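Local coordinates for Ac-ASP-7 (Ancylostoma caninum, PDB 3S6S), which is of uncertain function, but as a hookworm secreted protein of the SCP/TAPS family probably acts at the interface between parasite and host, at residues 14-17 and 18-21; 27-30 and 31-34; 104-107 and 108-111. One frame throughout, in Å; residues are numbered along the deposited sequence.

Contact 1: residues 14-17 and 18-21; sequences VDRP and FREA
With CG anti to the backbone N (chi1 -175°), Arg16 runs out fully extended as far as NE, while Glu20, one helical turn on, holds its CG beside its own backbone N and reaches back. The two meet in an i to i+4 salt bridge: Arg16 NE donates to Glu20 OE2 over 2.9 Å. The guanidinium and carboxylate planes stand 87° apart, and the N-H comes down on OE2 from well above the carboxylate plane.

Beside this pair the chain of Arg19 folds at chi3 and lays one face of its guanidinium over Arg16 CA, with Arg19 NH2 3.7 Å from Arg16 CG. A water at the edge of that guanidinium, in its plane, accepts from Arg19 NH1 and donates to Val14 O, both at 2.8 Å. Beneath, Val14 CG1 packs on Phe18 CB at 3.6 Å, and Asp15 CB sits at the ring edge, 3.7 Å from Phe18 CD1. Asp15 occupies the N-cap of helix 16-34, yet its side chain makes no capping bond; its backbone O accepts from Arg19 N (3.1 Å) and, weakly, from Phe18 N. Glu20 N to Arg16 O, at 2.7 Å, continues the helical pattern.

Phe18 also rests on Trp136 of strand 133-140 and on helix 88-99, and Arg19 NE has a long, weak ion pair with Asp6. The first turn thus combines an apolar inner side with a charged outer one. Two arginines near a helix N-terminus would probably be unfavourable for the helix dipole, and the carboxylate of Glu20 should offset part of that cost.

Contact 2: residues 27-30 and 31-34; sequences NGLR and QRIA
The closing turns of helix 16-34, a long helix of the SCP/TAPS alpha-beta-alpha sandwich, illustrate how one helix serves both solvent and core, with Leu29 set against Ile33 on the inner side and against Arg32 further round. Leu29 CD2 is the branch that does the touching. It lies 3.7 Å from Ile33 CG1 and 3.9 Å from Ile33 CD1, the two side chains meeting at a slant. Ile33 carries CG1 beside its backbone N (chi1 -59°), which turns that arm back along the helix and brings Ile33 CG1 to 3.2 Å from Leu29 O, a snug fit against the carbonyl that also accepts the bond from Ile33 N.

The same methyl, Leu29 CD2, sits over one face of the Arg32 guanidinium, off toward the rim, 4.1 Å from Arg32 CZ. Arg32 bends at chi3 (43°) to get there, and its aliphatic part passes Gly28, with Arg32 CD 3.3 Å from Gly28 O. Regular i to i+4 bonds run beneath: Gln31 N to Asn27 O at 2.8 Å, Ile33 N to Leu29 O at 2.9 Å and Ala34 N to Arg30 O at 2.9 Å.

The polar ends of Asn27 and Arg30 are buried and find their partners elsewhere. Asn27 OD1 accepts from Leu50 N, and the extended Arg30 delivers its guanidinium to backbone carbonyls, NE to that of Val109 and NH1 to that of Tyr48; NH2 also points at that of Tyr111, but this bond is modelled too short and its geometry is doubtful. Leu29 and Ile33 both press on Val110, so this end of helix 16-34 is joined to the last turn of helix 103-110 by apolar packing and by the bond from Arg30 NE to Val109 O.

Contact 3: residues 104-107 and 108-111; sequences NSMR and QVVY
Arg107 and Tyr111 touch through Arg107 O and Tyr111 CB, while their flat groups turn to other partners: the guanidinium of Arg107 donates from NH2 to Lys145 O, and the Tyr111 ring meets Phe150 with planes about 35° apart. The amide of Gln108 likewise leads outward, its NE2 bonded to Lys142 O, and Tyr111 OH is held by Glu148 and Lys142. This is the C-terminal part of helix 103-110, a short helix of the SCP/TAPS fold whose backbone bonding weakens toward Tyr111.

Ser105 O accepts weakly from both Val109 N (3.3 Å) and Gln108 N (3.1 Å), the second strongly bent, and Val110 N reaches Met106 O at 3.0 Å with an N-H...O angle of only 122°. Met106 O takes this weak bond and also has Val110 CB against it at 3.1 Å.

On the buried side Met106 and Val109 lie alongside each other, pointing the same way, against Phe99 of helix 88-99. Phe25 and His26 of helix 16-34 are among the other neighbours, with Tyr41 beside Met106 and Tyr140 beside Val109. Met106 keeps CG beside its backbone N (chi1 -69°) and then bends at chi2 and chi3, which swings the thioether back toward Val109. SD stays 4.1 Å from Val109 CG2, whereas Met106 CE is modelled 3.3 Å from Val109 CG2, short for two methyls, so the exact placing of CE is doubtful.

How the contacts relate
Contacts 1 and 2 sit near the two ends of one helix, 16-34, yet differ in character: contact 1 lies at the surface, where a salt bridge and a bridging water do much of the work, whereas contact 2 is mostly buried and relies on apolar branches. Contact 3 belongs to helix 103-110 and is also buried. Contacts 2 and 3 touch directly, their centres about 12 Å apart, sharing both packing and hydrogen bonds. Contact 1 stands about 20 Å, centre to centre, from contact 3, across the middle of the chain. Backbone bonding is regular in contact 2 but weak in contact 3, toward the C-terminal part of helix 103-110.

Contact 1: residues 14-17 and 18-21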
ATOM      1  N   VAL A  14      14.995  -2.324   2.626  1.00 37.70           N
ATOM      2  CA  VAL A  14      14.864  -0.917   2.247  1.00 38.04           C
ATOM      3  C   VAL A  14      14.951  -0.033   3.491  1.00 37.36           C
ATOM      4  O   VAL A  14      14.352  -0.363   4.511  1.00 34.82           O
ATOM      5  CB  VAL A  14      13.545  -0.653   1.492  1.00 33.63           C
ATOM      6  CG1 VAL A  14      13.187   0.812   1.546  1.00 30.57           C
ATOM      7  CG2 VAL A  14      13.660  -1.147   0.040  1.00 31.07           C
ATOM      8  N   ASP A  15      15.684   1.083   3.398  1.00 40.30           N
ATOM      9  CA  ASP A  15      15.886   1.997   4.537  1.00 37.17           C
ATOM     10  C   ASP A  15      14.614   2.659   5.032  1.00 41.80           C
ATOM     11  O   ASP A  15      13.738   3.054   4.250  1.00 39.65           O
ATOM     12  CB  ASP A  15      16.905   3.106   4.233  1.00 41.21           C
ATOM     13  CG  ASP A  15      18.325   2.584   4.073  1.00 51.11           C
ATOM     14  OD1 ASP A  15      19.119   3.255   3.370  1.00 61.87           O
ATOM     15  OD2 ASP A  15      18.649   1.511   4.635  1.00 46.43           O
ATOM     16  N   ARG A  16      14.562   2.815   6.350  1.00 41.38           N
ATOM     17  CA  ARG A  16      13.428   3.387   7.056  1.00 38.35           C
ATOM     18  C   ARG A  16      12.719   4.564   6.360  1.00 35.69           C
ATOM     19  O   ARG A  16      11.527   4.494   6.098  1.00 35.20           O
ATOM     20  CB  ARG A  16      13.861   3.765   8.471  1.00 36.89           C
ATOM     21  CG  ARG A  16      12.738   4.253   9.350  1.00 44.46           C
ATOM     22  CD  ARG A  16      13.128   4.171  10.811  1.00 41.27           C
ATOM     23  NE  ARG A  16      12.065   4.686  11.656  1.00 53.56           N
ATOM     24  CZ  ARG A  16      12.272   5.364  12.780  1.00 60.53           C
ATOM     25  NH1 ARG A  16      13.516   5.607  13.178  1.00 53.99           N
ATOM     26  NH2 ARG A  16      11.239   5.805  13.496  1.00 52.65           N
ATOM     27  N   PRO A  17      13.436   5.659   6.073  1.00 39.07           N
ATOM     28  CA  PRO A  17      12.683   6.784   5.500  1.00 36.73           C
ATOM     29  C   PRO A  17      12.025   6.462   4.147  1.00 35.29           C
ATOM     30  O   PRO A  17      10.968   7.020   3.847  1.00 36.33           O
ATOM     31  CB  PRO A  17      13.735   7.894   5.363  1.00 32.81           C
ATOM     32  CG  PRO A  17      15.036   7.200   5.364  1.00 37.98           C
ATOM     33  CD  PRO A  17      14.874   5.947   6.186  1.00 39.68           C
ATOM     34  N   PHE A  18      12.626   5.584   3.350  1.00 32.62           N
ATOM     35  CA  PHE A  18      11.994   5.157   2.096  1.00 38.46           C
ATOM     36  C   PHE A  18      10.728   4.345   2.361  1.00 32.25           C
ATOM     37  O   PHE A  18       9.676   4.627   1.794  1.00 27.92           O
ATOM     38  CB  PHE A  18      12.965   4.358   1.229  1.00 33.54           C
ATOM     39  CG  PHE A  18      14.155   5.141   0.806  1.00 35.98           C
ATOM     40  CD1 PHE A  18      15.330   5.082   1.534  1.00 42.96           C
ATOM     41  CD2 PHE A  18      14.096   5.970  -0.307  1.00 42.37           C
ATOM     42  CE1 PHE A  18      16.441   5.826   1.146  1.00 49.66           C
ATOM     43  CE2 PHE A  18      15.202   6.718  -0.704  1.00 42.02           C
ATOM     44  CZ  PHE A  18      16.373   6.648   0.021  1.00 44.57           C
ATOM     45  N   ARG A  19      10.857   3.355   3.242  1.00 29.96           N
ATOM     46  CA  ARG A  19       9.740   2.559   3.713  1.00 27.75           C
ATOM     47  C   ARG A  19       8.639   3.429   4.296  1.00 30.77           C
ATOM     48  O   ARG A  19       7.445   3.191   4.069  1.00 31.16           O
ATOM     49  CB  ARG A  19      10.212   1.575   4.780  1.00 30.13           C
ATOM     50  CG  ARG A  19       9.088   0.870   5.507  1.00 25.83           C
ATOM     51  CD  ARG A  19       9.622  -0.230   6.404  1.00 30.01           C
ATOM     52  NE  ARG A  19      10.152   0.302   7.654  1.00 31.75           N
ATOM     53  CZ  ARG A  19      11.409   0.159   8.071  1.00 33.52           C
ATOM     54  NH1 ARG A  19      12.294  -0.509   7.341  1.00 28.44           N
ATOM     55  NH2 ARG A  19      11.784   0.689   9.228  1.00 36.28           N
ATOM     56  N   GLU A  20       9.035   4.447   5.041  1.00 30.89           N
ATOM     57  CA  GLU A  20       8.071   5.278   5.734  1.00 29.37           C
ATOM     58  C   GLU A  20       7.354   6.211   4.786  1.00 26.02           C
ATOM     59  O   GLU A  20       6.146   6.421   4.899  1.00 27.05           O
ATOM     60  CB  GLU A  20       8.765   6.042   6.849  1.00 29.94           C
ATOM     61  CG  GLU A  20       9.319   5.094   7.889  1.00 33.78           C
ATOM     62  CD  GLU A  20       9.445   5.723   9.248  1.00 36.94           C
ATOM     63  OE1 GLU A  20       9.453   6.973   9.317  1.00 37.72           O
ATOM     64  OE2 GLU A  20       9.539   4.963  10.239  1.00 38.96           O
ATOM     65  N   ALA A  21       8.102   6.752   3.838  1.00 27.65           N
ATOM     66  CA  ALA A  21       7.535   7.644   2.840  1.00 31.75           C
ATOM     67  C   ALA A  21       6.454   6.911   2.033  1.00 25.71           C
ATOM     68  O   ALA A  21       5.376   7.453   1.772  1.00 26.11           O
ATOM     69  CB  ALA A  21       8.641   8.181   1.917  1.00 27.76           C
TER
HETATM   70  O   HOH W   1      12.057  -1.877   4.884  1.00 29.30           O

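Contact 2: residues 27-30 and 31-34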
ATOM      1  N   ASN A  27      -1.034   4.805   3.444  1.00 23.63           N
ATOM      2  CA  ASN A  27      -2.039   4.805   4.507  1.00 24.71           C
ATOM      3  C   ASN A  27      -2.650   6.169   4.774  1.00 26.43           C
ATOM      4  O   ASN A  27      -3.832   6.274   5.146  1.00 25.44           O
ATOM      5  CB  ASN A  27      -1.523   4.116   5.774  1.00 24.98           C
ATOM      6  CG  ASN A  27      -1.503   2.600   5.625  1.00 27.80           C
ATOM      7  OD1 ASN A  27      -2.525   1.982   5.271  1.00 25.23           O
ATOM      8  ND2 ASN A  27      -0.332   1.998   5.839  1.00 25.70           N
ATOM      9  N   GLY A  28      -1.856   7.212   4.543  1.00 26.20           N
ATOM     10  CA  GLY A  28      -2.381   8.566   4.544  1.00 26.02           C
ATOM     11  C   GLY A  28      -3.540   8.733   3.573  1.00 31.21           C
ATOM     12  O   GLY A  28      -4.578   9.301   3.919  1.00 35.18           O
ATOM     13  N   LEU A  29      -3.377   8.230   2.350  1.00 29.14           N
ATOM     14  CA  LEU A  29      -4.429   8.387   1.365  1.00 28.55           C
ATOM     15  C   LEU A  29      -5.626   7.585   1.832  1.00 31.74           C
ATOM     16  O   LEU A  29      -6.754   8.064   1.839  1.00 33.87           O
ATOM     17  CB  LEU A  29      -3.972   7.889   0.004  1.00 32.69           C
ATOM     18  CG  LEU A  29      -4.472   8.641  -1.233  1.00 35.99           C
ATOM     19  CD1 LEU A  29      -4.463   7.706  -2.412  1.00 29.25           C
ATOM     20  CD2 LEU A  29      -5.860   9.233  -1.032  1.00 36.59           C
ATOM     21  N   ARG A  30      -5.362   6.353   2.240  1.00 28.58           N
ATOM     22  CA  ARG A  30      -6.428   5.457   2.639  1.00 31.30           C
ATOM     23  C   ARG A  30      -7.259   6.018   3.758  1.00 31.79           C
ATOM     24  O   ARG A  30      -8.480   5.860   3.765  1.00 30.18           O
ATOM     25  CB  ARG A  30      -5.857   4.123   3.085  1.00 29.95           C
ATOM     26  CG  ARG A  30      -5.398   3.280   1.940  1.00 27.36           C
ATOM     27  CD  ARG A  30      -5.007   1.921   2.448  1.00 31.10           C
ATOM     28  NE  ARG A  30      -5.077   1.028   1.322  1.00 37.67           N
ATOM     29  CZ  ARG A  30      -5.830  -0.050   1.259  1.00 32.41           C
ATOM     30  NH1 ARG A  30      -6.561  -0.437   2.294  1.00 30.49           N
ATOM     31  NH2 ARG A  30      -5.810  -0.754   0.147  1.00 36.81           N
ATOM     32  N   GLN A  31      -6.582   6.630   4.725  1.00 30.94           N
ATOM     33  CA  GLN A  31      -7.254   7.242   5.857  1.00 35.10           C
ATOM     34  C   GLN A  31      -8.198   8.355   5.382  1.00 36.24           C
ATOM     35  O   GLN A  31      -9.342   8.430   5.815  1.00 38.39           O
ATOM     36  CB  GLN A  31      -6.237   7.780   6.871  1.00 29.59           C
ATOM     37  CG  GLN A  31      -6.901   8.490   8.016  1.00 38.35           C
ATOM     38  CD  GLN A  31      -5.940   8.869   9.119  1.00 38.35           C
ATOM     39  OE1 GLN A  31      -6.065   8.395  10.247  1.00 37.79           O
ATOM     40  NE2 GLN A  31      -4.984   9.733   8.804  1.00 30.04           N
ATOM     41  N   ARG A  32      -7.720   9.197   4.470  1.00 36.48           N
ATOM     42  CA  ARG A  32      -8.543  10.279   3.934  1.00 38.96           C
ATOM     43  C   ARG A  32      -9.715   9.748   3.120  1.00 36.77           C
ATOM     44  O   ARG A  32     -10.819  10.293   3.169  1.00 38.48           O
ATOM     45  CB  ARG A  32      -7.696  11.239   3.103  1.00 39.83           C
ATOM     46  CG  ARG A  32      -6.714  12.051   3.932  1.00 45.29           C
ATOM     47  CD  ARG A  32      -5.480  12.424   3.114  1.00 49.32           C
ATOM     48  NE  ARG A  32      -5.831  12.863   1.765  1.00 46.83           N
ATOM     49  CZ  ARG A  32      -4.992  12.842   0.733  1.00 53.43           C
ATOM     50  NH1 ARG A  32      -3.747  12.389   0.891  1.00 48.40           N
ATOM     51  NH2 ARG A  32      -5.402  13.259  -0.462  1.00 56.33           N
ATOM     52  N   ILE A  33      -9.490   8.673   2.381  1.00 37.72           N
ATOM     53  CA  ILE A  33     -10.585   8.075   1.626  1.00 34.72           C
ATOM     54  C   ILE A  33     -11.643   7.507   2.561  1.00 38.72           C
ATOM     55  O   ILE A  33     -12.841   7.692   2.334  1.00 41.71           O
ATOM     56  CB  ILE A  33     -10.101   7.002   0.671  1.00 34.87           C
ATOM     57  CG1 ILE A  33      -9.106   7.609  -0.313  1.00 36.37           C
ATOM     58  CG2 ILE A  33     -11.282   6.374  -0.070  1.00 37.21           C
ATOM     59  CD1 ILE A  33      -8.819   6.732  -1.490  1.00 30.73           C
ATOM     60  N   ALA A  34     -11.199   6.834   3.621  1.00 39.31           N
ATOM     61  CA  ALA A  34     -12.118   6.248   4.594  1.00 41.51           C
ATOM     62  C   ALA A  34     -13.067   7.308   5.138  1.00 39.13           C
ATOM     63  O   ALA A  34     -14.254   7.061   5.326  1.00 39.72           O
ATOM     64  CB  ALA A  34     -11.349   5.597   5.734  1.00 38.91           C
TER

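Contact 3: residues 104-107 and 108-111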
ATOM      1  N   ASN A 104      -4.773   3.810 -12.631  1.00 29.41           N
ATOM      2  CA  ASN A 104      -4.769   2.360 -12.589  1.00 31.15           C
ATOM      3  C   ASN A 104      -3.930   1.826 -11.434  1.00 32.89           C
ATOM      4  O   ASN A 104      -4.319   0.866 -10.776  1.00 27.35           O
ATOM      5  CB  ASN A 104      -4.327   1.755 -13.926  1.00 31.64           C
ATOM      6  CG  ASN A 104      -5.342   1.994 -15.035  1.00 43.27           C
ATOM      7  OD1 ASN A 104      -4.979   2.317 -16.172  1.00 48.16           O
ATOM      8  ND2 ASN A 104      -6.625   1.855 -14.706  1.00 47.99           N
ATOM      9  N   SER A 105      -2.780   2.452 -11.188  1.00 29.37           N
ATOM     10  CA  SER A 105      -1.968   2.083 -10.034  1.00 28.52           C
ATOM     11  C   SER A 105      -2.727   2.373  -8.747  1.00 27.17           C
ATOM     12  O   SER A 105      -2.706   1.577  -7.819  1.00 28.33           O
ATOM     13  CB  SER A 105      -0.632   2.841 -10.041  1.00 30.19           C
ATOM     14  OG  SER A 105       0.258   2.305 -11.010  1.00 29.56           O
ATOM     15  N   MET A 106      -3.408   3.516  -8.705  1.00 26.74           N
ATOM     16  CA  MET A 106      -4.088   3.950  -7.498  1.00 27.42           C
ATOM     17  C   MET A 106      -5.246   3.031  -7.101  1.00 29.87           C
ATOM     18  O   MET A 106      -5.566   2.932  -5.924  1.00 30.20           O
ATOM     19  CB  MET A 106      -4.543   5.404  -7.617  1.00 26.03           C
ATOM     20  CG  MET A 106      -3.389   6.407  -7.624  1.00 28.69           C
ATOM     21  SD  MET A 106      -2.402   6.407  -6.102  1.00 30.25           S
ATOM     22  CE  MET A 106      -1.010   5.457  -6.626  1.00 27.65           C
ATOM     23  N   ARG A 107      -5.862   2.355  -8.069  1.00 25.68           N
ATOM     24  CA  ARG A 107      -6.857   1.337  -7.744  1.00 27.97           C
ATOM     25  C   ARG A 107      -6.332   0.313  -6.745  1.00 29.42           C
ATOM     26  O   ARG A 107      -7.040  -0.063  -5.810  1.00 27.02           O
ATOM     27  CB  ARG A 107      -7.315   0.589  -8.987  1.00 29.51           C
ATOM     28  CG  ARG A 107      -8.493   1.190  -9.679  1.00 33.08           C
ATOM     29  CD  ARG A 107      -9.057   0.156 -10.641  1.00 37.60           C
ATOM     30  NE  ARG A 107     -10.258  -0.447 -10.095  1.00 35.48           N
ATOM     31  CZ  ARG A 107     -10.497  -1.746 -10.071  1.00 40.58           C
ATOM     32  NH1 ARG A 107      -9.604  -2.594 -10.586  1.00 37.46           N
ATOM     33  NH2 ARG A 107     -11.640  -2.187  -9.544  1.00 34.78           N
ATOM     34  N   GLN A 108      -5.105  -0.158  -6.956  1.00 26.65           N
ATOM     35  CA  GLN A 108      -4.512  -1.107  -6.019  1.00 25.60           C
ATOM     36  C   GLN A 108      -4.202  -0.451  -4.666  1.00 25.28           C
ATOM     37  O   GLN A 108      -4.543  -0.982  -3.609  1.00 24.31           O
ATOM     38  CB  GLN A 108      -3.252  -1.732  -6.611  1.00 23.31           C
ATOM     39  CG  GLN A 108      -2.525  -2.640  -5.643  1.00 24.46           C
ATOM     40  CD  GLN A 108      -3.299  -3.916  -5.335  1.00 29.42           C
ATOM     41  OE1 GLN A 108      -3.374  -4.835  -6.171  1.00 27.80           O
ATOM     42  NE2 GLN A 108      -3.884  -3.985  -4.129  1.00 24.21           N
ATOM     43  N   VAL A 109      -3.563   0.715  -4.718  1.00 26.31           N
ATOM     44  CA  VAL A 109      -3.147   1.459  -3.535  1.00 24.98           C
ATOM     45  C   VAL A 109      -4.298   1.657  -2.557  1.00 26.77           C
ATOM     46  O   VAL A 109      -4.136   1.642  -1.335  1.00 26.27           O
ATOM     47  CB  VAL A 109      -2.639   2.852  -3.957  1.00 25.42           C
ATOM     48  CG1 VAL A 109      -2.428   3.764  -2.737  1.00 24.08           C
ATOM     49  CG2 VAL A 109      -1.362   2.705  -4.783  1.00 23.26           C
ATOM     50  N   VAL A 110      -5.479   1.778  -3.124  1.00 26.11           N
ATOM     51  CA  VAL A 110      -6.616   2.366  -2.445  1.00 28.78           C
ATOM     52  C   VAL A 110      -7.739   1.341  -2.149  1.00 29.58           C
ATOM     53  O   VAL A 110      -8.714   1.659  -1.470  1.00 32.05           O
ATOM     54  CB  VAL A 110      -7.065   3.582  -3.310  1.00 31.29           C
ATOM     55  CG1 VAL A 110      -8.537   3.558  -3.671  1.00 30.90           C
ATOM     56  CG2 VAL A 110      -6.591   4.883  -2.681  1.00 26.98           C
ATOM     57  N   TYR A 111      -7.555   0.112  -2.643  1.00 25.36           N
ATOM     58  CA  TYR A 111      -8.485  -1.007  -2.493  1.00 28.13           C
ATOM     59  C   TYR A 111      -8.716  -1.348  -1.025  1.00 31.67           C
ATOM     60  O   TYR A 111      -7.809  -1.836  -0.357  1.00 28.88           O
ATOM     61  CB  TYR A 111      -7.900  -2.235  -3.210  1.00 26.14           C
ATOM     62  CG  TYR A 111      -8.765  -3.474  -3.216  1.00 26.50           C
ATOM     63  CD1 TYR A 111      -8.194  -4.736  -3.190  1.00 29.18           C
ATOM     64  CD2 TYR A 111     -10.153  -3.386  -3.284  1.00 29.25           C
ATOM     65  CE1 TYR A 111      -8.983  -5.881  -3.210  1.00 31.01           C
ATOM     66  CE2 TYR A 111     -10.944  -4.515  -3.296  1.00 25.61           C
ATOM     67  CZ  TYR A 111     -10.356  -5.757  -3.257  1.00 31.45           C
ATOM     68  OH  TYR A 111     -11.142  -6.887  -3.284  1.00 34.22           O
TER